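Local atomic coordinates of methylaspartate ammonia-lyase (Citrobacter amalonaticus, PDB entry 1KKO), a protein that catalyses the reversible, Mg2+-dependent elimination of ammonia from (2S,3S)-3-methyl-L-aspartate to give mesaconate, a step of L-glutamate degradation. Residues 67-73 with 360-366; 165-169 with 398-402; 113-117 with 335-340. All coordinates share one frame. Numbering follows the deposited sequence.

Contact 1. Residues 67-73 with 360-366; sequences GDCAAVQ and TCNETEI. With SO4 (sulfate ion), chain C.
This is a buried, largely polar interdomain contact beside the substrate site of an enolase-superfamily fold. Residues 67-73, the end of strand 64-69 and the loop beyond it in the N-terminal domain, run antiparallel to 360-366, the loop after TIM-barrel strand 354-357 and the first residues of helix 365-378. CA register: Gly67–Ile366 6.1 Å, Ala70–Glu363 5.3 Å, Val72–Thr360 5.4 Å. The first segment stays extended until Gln73; the second makes a type I turn over Thr360–Glu363. Thr360 forms an ST turn, OG1 (chi1 t) accepting from Asn362 N at 3.0 Å. Thr360 OG1 also accepts from Gln73 N (3.2 Å) and donates to O1 of a sulfate (2.5 Å); Cys361 N reaches sulfate O3 at 2.7 Å. Thr360 and Cys361 are substrate-binding residues, and Lys331 and Gln172 also hold the sulfate, so the ion probably occupies part of that site. Asn362 ND2 gives a weak hydrogen bond to Ala71 O (3.1 Å), while its OD1 is held by Ser13. N-cap Thr364 (p) caps Ser367 N while its OG1 donates to Asp68 OD2 (2.6 Å). Glu365 is salt-bridged to Arg404 of the second subunit, and water 1 joins Asp68 OD2 and Glu365 OE1, 2.7 Å from each.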
ATOM      1  N   GLY A  67      -6.242  11.011  10.626  1.00  9.83           N
ATOM      2  CA  GLY A  67      -6.990   9.779  10.766  1.00 10.20           C
ATOM      3  C   GLY A  67      -7.836   9.601   9.528  1.00 10.46           C
ATOM      4  O   GLY A  67      -8.162  10.569   8.851  1.00 12.18           O
ATOM      5  N   ASP A  68      -8.229   8.366   9.230  1.00  9.80           N
ATOM      6  CA  ASP A  68      -9.065   8.098   8.067  1.00  9.92           C
ATOM      7  C   ASP A  68     -10.341   7.360   8.414  1.00  9.62           C
ATOM      8  O   ASP A  68     -10.318   6.294   9.030  1.00  9.80           O
ATOM      9  CB  ASP A  68      -8.309   7.250   7.043  1.00 10.55           C
ATOM     10  CG  ASP A  68      -7.381   8.048   6.165  1.00 11.82           C
ATOM     11  OD1 ASP A  68      -7.572   9.264   6.030  1.00 16.38           O
ATOM     12  OD2 ASP A  68      -6.445   7.505   5.566  1.00 10.96           O
ATOM     13  N   CYS A  69     -11.443   7.944   7.982  1.00  9.86           N
ATOM     14  CA  CYS A  69     -12.731   7.294   8.042  1.00 10.26           C
ATOM     15  C   CYS A  69     -12.749   6.253   6.934  1.00 10.67           C
ATOM     16  O   CYS A  69     -12.585   6.607   5.765  1.00 11.48           O
ATOM     17  CB  CYS A  69     -13.849   8.301   7.809  1.00 10.42           C
ATOM     18  SG  CYS A  69     -13.859   9.692   8.964  1.00 11.63           S
ATOM     19  N   ALA A  70     -12.979   4.989   7.290  1.00 10.58           N
ATOM     20  CA  ALA A  70     -12.952   3.892   6.330  1.00 11.03           C
ATOM     21  C   ALA A  70     -13.864   2.794   6.835  1.00 10.69           C
ATOM     22  O   ALA A  70     -14.106   2.691   8.043  1.00 11.63           O
ATOM     23  CB  ALA A  70     -11.541   3.360   6.155  1.00 12.32           C
ATOM     24  N   ALA A  71     -14.340   1.973   5.911  1.00 10.50           N
ATOM     25  CA  ALA A  71     -15.272   0.903   6.207  1.00 10.92           C
ATOM     26  C   ALA A  71     -14.843  -0.369   5.494  1.00 10.56           C
ATOM     27  O   ALA A  71     -14.098  -0.330   4.506  1.00 10.95           O
ATOM     28  CB  ALA A  71     -16.650   1.298   5.789  1.00 11.20           C
ATOM     29  N   VAL A  72     -15.349  -1.503   5.968  1.00 10.66           N
ATOM     30  CA  VAL A  72     -14.915  -2.777   5.421  1.00 10.95           C
ATOM     31  C   VAL A  72     -15.415  -3.040   4.007  1.00 11.05           C
ATOM     32  O   VAL A  72     -16.383  -2.445   3.540  1.00 11.67           O
ATOM     33  CB  VAL A  72     -15.303  -3.963   6.340  1.00 11.63           C
ATOM     34  CG1 VAL A  72     -14.786  -3.742   7.761  1.00 11.81           C
ATOM     35  CG2 VAL A  72     -16.775  -4.190   6.341  1.00 12.54           C
ATOM     36  N   GLN A  73     -14.728  -3.951   3.340  1.00 11.20           N
ATOM     37  CA  GLN A  73     -15.071  -4.353   1.987  1.00 11.86           C
ATOM     38  C   GLN A  73     -16.532  -4.775   1.895  1.00 12.09           C
ATOM     39  O   GLN A  73     -17.277  -4.294   1.049  1.00 12.69           O
ATOM     40  CB  GLN A  73     -14.163  -5.512   1.565  1.00 11.91           C
ATOM     41  CG  GLN A  73     -14.519  -6.142   0.201  1.00 12.41           C
ATOM     42  CD  GLN A  73     -13.552  -7.242  -0.241  1.00 13.22           C
ATOM     43  OE1 GLN A  73     -13.584  -7.673  -1.402  1.00 16.95           O
ATOM     44  NE2 GLN A  73     -12.704  -7.694   0.655  1.00 12.29           N
ATOM     45  N   THR A 360      -9.562  -4.615   7.482  1.00 10.59           N
ATOM     46  CA  THR A 360     -10.020  -4.864   6.132  1.00 10.40           C
ATOM     47  C   THR A 360      -8.996  -4.443   5.110  1.00 10.31           C
ATOM     48  O   THR A 360      -8.205  -3.525   5.332  1.00 10.09           O
ATOM     49  CB  THR A 360     -11.338  -4.096   5.914  1.00 10.32           C
ATOM     50  OG1 THR A 360     -11.816  -4.271   4.565  1.00 10.54           O
ATOM     51  CG2 THR A 360     -11.173  -2.588   6.125  1.00 10.50           C
ATOM     52  N   CYS A 361      -9.013  -5.119   3.972  1.00 10.15           N
ATOM     53  CA  CYS A 361      -8.241  -4.662   2.823  1.00 10.18           C
ATOM     54  C   CYS A 361      -8.717  -3.291   2.351  1.00  9.95           C
ATOM     55  O   CYS A 361      -7.976  -2.579   1.690  1.00 10.01           O
ATOM     56  CB  CYS A 361      -8.335  -5.645   1.655  1.00 10.51           C
ATOM     57  SG  CYS A 361      -9.990  -5.961   1.023  1.00 11.81           S
ATOM     58  N   ASN A 362      -9.933  -2.907   2.724  1.00  9.38           N
ATOM     59  CA  ASN A 362     -10.538  -1.684   2.223  1.00  9.55           C
ATOM     60  C   ASN A 362     -10.336  -0.463   3.098  1.00  9.53           C
ATOM     61  O   ASN A 362     -11.077   0.492   2.969  1.00 10.55           O
ATOM     62  CB  ASN A 362     -12.034  -1.875   1.974  1.00  9.75           C
ATOM     63  CG  ASN A 362     -12.613  -0.786   1.109  1.00 10.63           C
ATOM     64  OD1 ASN A 362     -11.986  -0.354   0.132  1.00 10.66           O
ATOM     65  ND2 ASN A 362     -13.818  -0.343   1.451  1.00 11.63           N
ATOM     66  N   GLU A 363      -9.330  -0.470   3.961  1.00  9.46           N
ATOM     67  CA  GLU A 363      -9.043   0.708   4.759  1.00  9.38           C
ATOM     68  C   GLU A 363      -7.814   1.417   4.181  1.00  9.01           C
ATOM     69  O   GLU A 363      -7.607   1.353   2.971  1.00  9.60           O
ATOM     70  CB  GLU A 363      -9.031   0.419   6.264  1.00  9.61           C
ATOM     71  CG  GLU A 363      -8.054  -0.608   6.782  1.00 10.32           C
ATOM     72  CD  GLU A 363      -8.287  -0.834   8.270  1.00 10.42           C
ATOM     73  OE1 GLU A 363      -8.723  -1.939   8.670  1.00 10.85           O
ATOM     74  OE2 GLU A 363      -8.035   0.108   9.039  1.00 10.88           O
ATOM     75  N   THR A 364      -7.045   2.137   4.996  1.00  9.02           N
ATOM     76  CA  THR A 364      -6.007   3.015   4.452  1.00  9.47           C
ATOM     77  C   THR A 364      -4.668   2.848   5.132  1.00  8.87           C
ATOM     78  O   THR A 364      -4.523   2.148   6.116  1.00  9.09           O
ATOM     79  CB  THR A 364      -6.390   4.499   4.565  1.00  9.70           C
ATOM     80  OG1 THR A 364      -6.276   4.920   5.938  1.00  9.70           O
ATOM     81  CG2 THR A 364      -7.818   4.756   4.143  1.00 10.48           C
ATOM     82  N   GLU A 365      -3.672   3.531   4.587  1.00  9.47           N
ATOM     83  CA  GLU A 365      -2.346   3.518   5.167  1.00  9.64           C
ATOM     84  C   GLU A 365      -2.356   4.168   6.544  1.00  9.33           C
ATOM     85  O   GLU A 365      -1.661   3.720   7.449  1.00 10.15           O
ATOM     86  CB  GLU A 365      -1.318   4.147   4.216  1.00 10.31           C
ATOM     87  CG  GLU A 365      -1.045   5.646   4.321  1.00 11.13           C
ATOM     88  CD  GLU A 365      -2.144   6.571   3.826  1.00 11.33           C
ATOM     89  OE1 GLU A 365      -3.306   6.148   3.662  1.00 11.81           O
ATOM     90  OE2 GLU A 365      -1.825   7.763   3.628  1.00 11.82           O
ATOM     91  N   ILE A 366      -3.153   5.218   6.709  1.00  9.49           N
ATOM     92  CA  ILE A 366      -3.229   5.907   7.992  1.00  9.58           C
ATOM     93  C   ILE A 366      -3.972   5.071   9.016  1.00  9.01           C
ATOM     94  O   ILE A 366      -3.550   4.982  10.161  1.00  9.72           O
ATOM     95  CB  ILE A 366      -3.901   7.285   7.839  1.00  9.77           C
ATOM     96  CG1 ILE A 366      -2.986   8.217   7.049  1.00 10.96           C
ATOM     97  CG2 ILE A 366      -4.258   7.862   9.204  1.00 10.39           C
ATOM     98  CD1 ILE A 366      -3.548   9.571   6.773  1.00 11.44           C
TER
HETATM   99  S   SO4 C3001     -11.710  -7.900   4.408  1.00 15.80           S
HETATM  100  O1  SO4 C3001     -12.545  -6.700   4.665  1.00 16.05           O
HETATM  101  O2  SO4 C3001     -12.442  -8.590   3.280  1.00 17.86           O
HETATM  102  O3  SO4 C3001     -10.369  -7.509   3.989  1.00 15.54           O
HETATM  103  O4  SO4 C3001     -11.630  -8.837   5.554  1.00 18.43           O
HETATM  104  O   HOH W   1      -5.229   8.020   3.239  1.00 10.98           O
HETATM  105  O   HOH W   2     -13.299   2.501   3.334  1.00 12.79           O

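Contact 2. Residues 165-169 with 398-402; sequences EAIPL and VFNEM
Where the TIM barrel closes, the C-terminal helix 392-410, which follows the last barrel strand 382-384, packs on the chain entering the first strand, 169-170. Residues 165-169 are extended throughout, and they pass the helical turn 398-402 in antiparallel sense: the nearest CA pairs are Ala166–Met402 (7.0 Å) and Leu169–Phe399 (7.8 Å). The contact is apolar, with no hydrogen bond between the segments. Val398 opens the turn with its CA-to-CB bond toward the loop; in the t rotamer its CG1 meets Leu169 CD2 at 3.9 Å, while the side chain also touches Val372 of helix 365-378 and Met383 of strand 382-384. Phe399, also t, leaves the helix sideways. Leu169 CD1 reaches its ring edge, close to the ring plane, 3.8 Å from CD1 of Phe399; Leu169 (m, t) thus sits against Val398, Phe399 and Met402. The Phe399 ring also meets Tyr12 of the second subunit, whose backbone oxygen accepts from Asn400 ND2, placing this turn at the dimer interface. One helical turn after Val398, its N bonded to Val398 O at 3.0 Å, comes Met402, a selenomethionine pointing at the loop. Its t, t, p side chain extends and then bends at the tip, placing Met402 SE 4.1 Å from Leu169 CD2 and 4.3 Å from Ile167 CB. Ile167 N, which has no polar partner, faces SE of Met402 at 3.5 Å, and the terminal CE of Met402 touches Ala166 CB at 3.7 Å.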
ATOM      1  N   GLU A 165       7.509  -4.851  22.012  1.00 22.05           N
ATOM      2  CA  GLU A 165       7.549  -6.210  21.499  1.00 20.54           C
ATOM      3  C   GLU A 165       6.650  -6.342  20.280  1.00 18.35           C
ATOM      4  O   GLU A 165       5.543  -5.818  20.254  1.00 18.27           O
ATOM      5  CB  GLU A 165       7.099  -7.190  22.584  1.00 21.55           C
ATOM      6  CG  GLU A 165       7.154  -8.650  22.185  1.00 23.92           C
ATOM      7  CD  GLU A 165       6.909  -9.577  23.359  1.00 28.23           C
ATOM      8  OE1 GLU A 165       6.946  -9.100  24.513  1.00 30.68           O
ATOM      9  OE2 GLU A 165       6.677 -10.782  23.135  1.00 30.79           O
ATOM     10  N   ALA A 166       7.140  -7.055  19.281  1.00 16.64           N
ATOM     11  CA  ALA A 166       6.383  -7.260  18.063  1.00 15.45           C
ATOM     12  C   ALA A 166       5.121  -8.064  18.298  1.00 14.52           C
ATOM     13  O   ALA A 166       5.018  -8.835  19.260  1.00 15.43           O
ATOM     14  CB  ALA A 166       7.236  -7.963  17.043  1.00 16.14           C
ATOM     15  N   ILE A 167       4.160  -7.856  17.409  1.00 13.37           N
ATOM     16  CA  ILE A 167       2.908  -8.591  17.380  1.00 12.86           C
ATOM     17  C   ILE A 167       2.962  -9.487  16.147  1.00 12.38           C
ATOM     18  O   ILE A 167       3.351  -9.009  15.076  1.00 12.11           O
ATOM     19  CB  ILE A 167       1.733  -7.608  17.194  1.00 13.14           C
ATOM     20  CG1 ILE A 167       1.650  -6.576  18.326  1.00 14.23           C
ATOM     21  CG2 ILE A 167       0.420  -8.363  17.011  1.00 12.58           C
ATOM     22  CD1 ILE A 167       1.333  -7.153  19.678  1.00 15.01           C
ATOM     23  N   PRO A 168       2.562 -10.758  16.241  1.00 12.63           N
ATOM     24  CA  PRO A 168       2.516 -11.603  15.049  1.00 12.35           C
ATOM     25  C   PRO A 168       1.591 -11.037  13.978  1.00 12.45           C
ATOM     26  O   PRO A 168       0.470 -10.656  14.297  1.00 12.29           O
ATOM     27  CB  PRO A 168       1.989 -12.934  15.586  1.00 12.56           C
ATOM     28  CG  PRO A 168       2.389 -12.934  17.015  1.00 12.89           C
ATOM     29  CD  PRO A 168       2.195 -11.517  17.453  1.00 12.48           C
ATOM     30  N   LEU A 169       2.071 -11.016  12.739  1.00 11.66           N
ATOM     31  CA  LEU A 169       1.334 -10.444  11.620  1.00 11.13           C
ATOM     32  C   LEU A 169       0.784 -11.521  10.701  1.00 10.92           C
ATOM     33  O   LEU A 169       1.441 -12.527  10.439  1.00 11.40           O
ATOM     34  CB  LEU A 169       2.225  -9.502  10.807  1.00 11.60           C
ATOM     35  CG  LEU A 169       2.918  -8.390  11.585  1.00 12.40           C
ATOM     36  CD1 LEU A 169       3.686  -7.480  10.638  1.00 12.94           C
ATOM     37  CD2 LEU A 169       1.931  -7.598  12.377  1.00 12.29           C
ATOM     38  N   VAL A 398       2.461  -1.992   7.784  1.00 10.01           N
ATOM     39  CA  VAL A 398       2.283  -2.497   9.150  1.00  9.87           C
ATOM     40  C   VAL A 398       3.607  -2.905   9.801  1.00 10.13           C
ATOM     41  O   VAL A 398       3.931  -2.449  10.904  1.00 10.76           O
ATOM     42  CB  VAL A 398       1.277  -3.645   9.161  1.00 10.15           C
ATOM     43  CG1 VAL A 398       1.212  -4.276  10.523  1.00 10.44           C
ATOM     44  CG2 VAL A 398      -0.090  -3.129   8.777  1.00 10.68           C
ATOM     45  N   PHE A 399       4.376  -3.755   9.139  1.00 10.17           N
ATOM     46  CA  PHE A 399       5.639  -4.221   9.702  1.00 10.90           C
ATOM     47  C   PHE A 399       6.585  -3.066   9.953  1.00 10.35           C
ATOM     48  O   PHE A 399       7.189  -2.988  11.025  1.00 10.80           O
ATOM     49  CB  PHE A 399       6.257  -5.215   8.733  1.00 11.56           C
ATOM     50  CG  PHE A 399       7.484  -5.941   9.222  1.00 13.71           C
ATOM     51  CD1 PHE A 399       7.378  -6.999  10.104  1.00 15.83           C
ATOM     52  CD2 PHE A 399       8.729  -5.634   8.714  1.00 16.19           C
ATOM     53  CE1 PHE A 399       8.490  -7.702  10.504  1.00 17.13           C
ATOM     54  CE2 PHE A 399       9.853  -6.353   9.118  1.00 17.57           C
ATOM     55  CZ  PHE A 399       9.721  -7.370  10.021  1.00 17.99           C
ATOM     56  N   ASN A 400       6.744  -2.167   8.986  1.00 10.42           N
ATOM     57  CA  ASN A 400       7.739  -1.118   9.169  1.00 10.37           C
ATOM     58  C   ASN A 400       7.318  -0.118  10.233  1.00 10.53           C
ATOM     59  O   ASN A 400       8.154   0.373  10.968  1.00 10.61           O
ATOM     60  CB  ASN A 400       8.076  -0.418   7.862  1.00 10.46           C
ATOM     61  CG  ASN A 400       8.637  -1.353   6.807  1.00 10.19           C
ATOM     62  OD1 ASN A 400       8.836  -2.555   7.023  1.00 12.21           O
ATOM     63  ND2 ASN A 400       8.926  -0.777   5.647  1.00 10.90           N
ATOM     64  N   GLU A 401       6.041   0.250  10.297  1.00 10.21           N
ATOM     65  CA  GLU A 401       5.610   1.148  11.361  1.00 10.32           C
ATOM     66  C   GLU A 401       5.834   0.478  12.715  1.00 10.63           C
ATOM     67  O   GLU A 401       6.273   1.115  13.680  1.00 10.90           O
ATOM     68  CB  GLU A 401       4.140   1.535  11.236  1.00 10.40           C
ATOM     69  CG  GLU A 401       3.653   2.458  12.344  1.00 10.45           C
ATOM     70  CD  GLU A 401       4.200   3.882  12.251  1.00 10.33           C
ATOM     71  OE1 GLU A 401       4.890   4.212  11.262  1.00 11.30           O
ATOM     72  OE2 GLU A 401       3.894   4.712  13.133  1.00 11.56           O
HETATM   73  N   MSE A 402       5.552  -0.819  12.790  1.00 10.93           N
HETATM   74  CA  MSE A 402       5.732  -1.553  14.034  1.00 11.28           C
HETATM   75  C   MSE A 402       7.180  -1.496  14.476  1.00 11.45           C
HETATM   76  O   MSE A 402       7.484  -1.168  15.635  1.00 11.93           O
HETATM   77  CB  MSE A 402       5.293  -2.994  13.823  1.00 11.54           C
HETATM   78  CG  MSE A 402       5.279  -3.832  15.074  1.00 13.05           C
HETATM   79 SE   MSE A 402       4.713  -5.656  14.714  1.00 19.80          SE
HETATM   80  CE  MSE A 402       6.347  -6.304  13.805  1.00 19.75           C
TER

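Contact 3. Residues 113-117 with 335-340; sequences ARFFD and LGGIHN
Asp117 and His339 carry most of this interdomain contact between helix 110-118 of the N-terminal domain and, on the TIM barrel, the loop after strand 327-330 with the start of the following helix, 339-351; the N-terminal domain packs on barrel loops as in the enolase superfamily. The backbones come closest at Asp117 and Gly337, CA atoms 5.8 Å apart. Asp117 leaves its helix toward the loop with chi1 at -149°, between wells, and its OD1 accepts from Gly337 N at 2.9 Å; OD1 also has a salt bridge to Arg131. Gly336 has a positive phi, which glycine adopts readily, and at Gly337 a side chain would collide with the imidazole of His339. His339, in the p rotamer with chi2 near -56°, points toward helix 110-118. Ala113 CB sits over one face in a CH-pi contact, 3.9 Å from the ring centroid of His339 and 21° off its normal, while Asp117 CG lies at the ring edge, 3.5 Å from His339 CE1. Water 3 bridges Asp117 OD2 (3.2 Å) and His339 NE2 (2.8 Å), and Arg114 CG lies 4.3 Å from His339 NE2. Phe116 packs between helices 86-101 and 128-146, and Ile338 touches helices 128-146 and 365-378.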
ATOM      1  N   ALA A 113     -12.826  10.623  22.544  1.00 13.20           N
ATOM      2  CA  ALA A 113     -13.222   9.406  21.833  1.00 13.79           C
ATOM      3  C   ALA A 113     -14.618   8.953  22.252  1.00 13.57           C
ATOM      4  O   ALA A 113     -15.446   8.605  21.409  1.00 13.70           O
ATOM      5  CB  ALA A 113     -12.222   8.306  22.078  1.00 13.91           C
ATOM      6  N   ARG A 114     -14.886   8.975  23.558  1.00 14.17           N
ATOM      7  CA  ARG A 114     -16.201   8.602  24.063  1.00 14.84           C
ATOM      8  C   ARG A 114     -17.291   9.550  23.575  1.00 14.37           C
ATOM      9  O   ARG A 114     -18.381   9.118  23.194  1.00 14.73           O
ATOM     10  CB  ARG A 114     -16.204   8.580  25.586  1.00 15.70           C
ATOM     11  CG  ARG A 114     -15.519   7.370  26.183  1.00 17.65           C
ATOM     12  CD  ARG A 114     -15.791   7.237  27.679  1.00 21.37           C
ATOM     13  NE  ARG A 114     -15.045   8.232  28.441  1.00 23.97           N
ATOM     14  CZ  ARG A 114     -13.919   7.986  29.096  1.00 24.94           C
ATOM     15  NH1 ARG A 114     -13.408   6.760  29.117  1.00 26.30           N
ATOM     16  NH2 ARG A 114     -13.295   8.968  29.741  1.00 25.13           N
ATOM     17  N   PHE A 115     -16.992  10.843  23.547  1.00 14.26           N
ATOM     18  CA  PHE A 115     -17.980  11.812  23.114  1.00 14.31           C
ATOM     19  C   PHE A 115     -18.455  11.510  21.707  1.00 13.47           C
ATOM     20  O   PHE A 115     -19.646  11.411  21.452  1.00 14.29           O
ATOM     21  CB  PHE A 115     -17.443  13.239  23.200  1.00 14.08           C
ATOM     22  CG  PHE A 115     -18.349  14.249  22.575  1.00 14.60           C
ATOM     23  CD1 PHE A 115     -19.420  14.770  23.280  1.00 15.98           C
ATOM     24  CD2 PHE A 115     -18.158  14.661  21.275  1.00 15.07           C
ATOM     25  CE1 PHE A 115     -20.261  15.680  22.699  1.00 17.46           C
ATOM     26  CE2 PHE A 115     -19.007  15.570  20.693  1.00 15.66           C
ATOM     27  CZ  PHE A 115     -20.057  16.083  21.416  1.00 16.30           C
ATOM     28  N   PHE A 116     -17.516  11.339  20.783  1.00 13.55           N
ATOM     29  CA  PHE A 116     -17.910  11.051  19.414  1.00 13.49           C
ATOM     30  C   PHE A 116     -18.446   9.648  19.225  1.00 13.74           C
ATOM     31  O   PHE A 116     -19.225   9.420  18.314  1.00 14.27           O
ATOM     32  CB  PHE A 116     -16.759  11.341  18.444  1.00 13.78           C
ATOM     33  CG  PHE A 116     -16.483  12.797  18.311  1.00 12.78           C
ATOM     34  CD1 PHE A 116     -17.346  13.609  17.610  1.00 13.28           C
ATOM     35  CD2 PHE A 116     -15.398  13.374  18.935  1.00 12.71           C
ATOM     36  CE1 PHE A 116     -17.115  14.970  17.515  1.00 12.97           C
ATOM     37  CE2 PHE A 116     -15.170  14.742  18.850  1.00 13.35           C
ATOM     38  CZ  PHE A 116     -16.027  15.528  18.142  1.00 13.24           C
ATOM     39  N   ASP A 117     -18.067   8.721  20.098  1.00 14.04           N
ATOM     40  CA  ASP A 117     -18.544   7.356  19.943  1.00 15.13           C
ATOM     41  C   ASP A 117     -20.025   7.222  20.256  1.00 16.59           C
ATOM     42  O   ASP A 117     -20.654   6.288  19.767  1.00 17.31           O
ATOM     43  CB  ASP A 117     -17.763   6.387  20.823  1.00 14.77           C
ATOM     44  CG  ASP A 117     -17.658   5.021  20.206  1.00 14.58           C
ATOM     45  OD1 ASP A 117     -17.266   4.923  19.011  1.00 15.32           O
ATOM     46  OD2 ASP A 117     -17.942   3.998  20.841  1.00 15.28           O
ATOM     47  N   LEU A 335     -15.739  -1.470  14.991  1.00 11.56           N
ATOM     48  CA  LEU A 335     -15.863  -1.129  16.403  1.00 11.49           C
ATOM     49  C   LEU A 335     -16.095   0.359  16.604  1.00 11.62           C
ATOM     50  O   LEU A 335     -16.317   0.785  17.719  1.00 12.15           O
ATOM     51  CB  LEU A 335     -14.626  -1.556  17.191  1.00 12.02           C
ATOM     52  CG  LEU A 335     -14.608  -3.039  17.552  1.00 12.70           C
ATOM     53  CD1 LEU A 335     -14.076  -3.888  16.415  1.00 12.44           C
ATOM     54  CD2 LEU A 335     -13.826  -3.271  18.824  1.00 14.31           C
ATOM     55  N   GLY A 336     -16.060   1.162  15.544  1.00 11.19           N
ATOM     56  CA  GLY A 336     -16.236   2.600  15.711  1.00 11.17           C
ATOM     57  C   GLY A 336     -14.966   3.228  16.278  1.00 10.81           C
ATOM     58  O   GLY A 336     -13.906   3.108  15.692  1.00 11.07           O
ATOM     59  N   GLY A 337     -15.060   3.914  17.401  1.00 10.69           N
ATOM     60  CA  GLY A 337     -13.886   4.547  17.958  1.00 10.60           C
ATOM     61  C   GLY A 337     -12.839   3.516  18.336  1.00 10.29           C
ATOM     62  O   GLY A 337     -13.154   2.458  18.903  1.00 10.65           O
ATOM     63  N   ILE A 338     -11.571   3.845  18.107  1.00 10.28           N
ATOM     64  CA  ILE A 338     -10.499   2.877  18.313  1.00 10.45           C
ATOM     65  C   ILE A 338     -10.240   2.575  19.781  1.00 10.66           C
ATOM     66  O   ILE A 338      -9.581   1.602  20.098  1.00 10.66           O
ATOM     67  CB  ILE A 338      -9.214   3.318  17.590  1.00 10.26           C
ATOM     68  CG1 ILE A 338      -8.681   4.638  18.135  1.00 11.26           C
ATOM     69  CG2 ILE A 338      -9.450   3.376  16.083  1.00 11.19           C
ATOM     70  CD1 ILE A 338      -7.325   5.022  17.538  1.00 11.66           C
ATOM     71  N   HIS A 339     -10.740   3.415  20.682  1.00 10.94           N
ATOM     72  CA  HIS A 339     -10.661   3.086  22.103  1.00 11.15           C
ATOM     73  C   HIS A 339     -11.393   1.762  22.353  1.00 10.83           C
ATOM     74  O   HIS A 339     -11.027   1.007  23.254  1.00 11.81           O
ATOM     75  CB  HIS A 339     -11.245   4.182  22.973  1.00 11.30           C
ATOM     76  CG  HIS A 339     -12.675   4.488  22.699  1.00 12.03           C
ATOM     77  ND1 HIS A 339     -13.143   4.847  21.453  1.00 12.60           N
ATOM     78  CD2 HIS A 339     -13.748   4.512  23.526  1.00 13.09           C
ATOM     79  CE1 HIS A 339     -14.441   5.075  21.523  1.00 13.63           C
ATOM     80  NE2 HIS A 339     -14.834   4.875  22.770  1.00 14.15           N
ATOM     81  N   ASN A 340     -12.407   1.463  21.548  1.00 11.08           N
ATOM     82  CA  ASN A 340     -13.139   0.208  21.663  1.00 11.23           C
ATOM     83  C   ASN A 340     -12.246  -0.974  21.298  1.00 10.82           C
ATOM     84  O   ASN A 340     -12.433  -2.077  21.804  1.00 11.39           O
ATOM     85  CB  ASN A 340     -14.395   0.199  20.794  1.00 11.41           C
ATOM     86  CG  ASN A 340     -15.422   1.217  21.222  1.00 11.68           C
ATOM     87  OD1 ASN A 340     -15.987   1.949  20.392  1.00 14.48           O
ATOM     88  ND2 ASN A 340     -15.677   1.276  22.505  1.00 12.55           N
TER
HETATM   89  O   HOH W   3     -17.380   4.722  23.916  1.00 18.95           O

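In the fold
Contacts 1 and 3 both join the N-terminal domain to loops after barrel strands, 354-357 and 327-330 respectively, with centres about 16 Å apart; helix 128-146 flanks both. Contact 2 lies within the barrel domain, its centre about 18 Å from that of contact 1 and about 23 Å from that of contact 3, and none of the three touch. Along the chain, both segments of contact 3 fall between those of contact 1, whereas contact 2 crosses both: residues 165-169 follow the N-terminal segments and 398-402 come last. Helix 365-378, begun in contact 1, also packs beside contacts 2 and 3. Contact 2 thus packs the last helix where first and last strands meet, while of the two interdomain loops that of contact 1 carries substrate-binding residues.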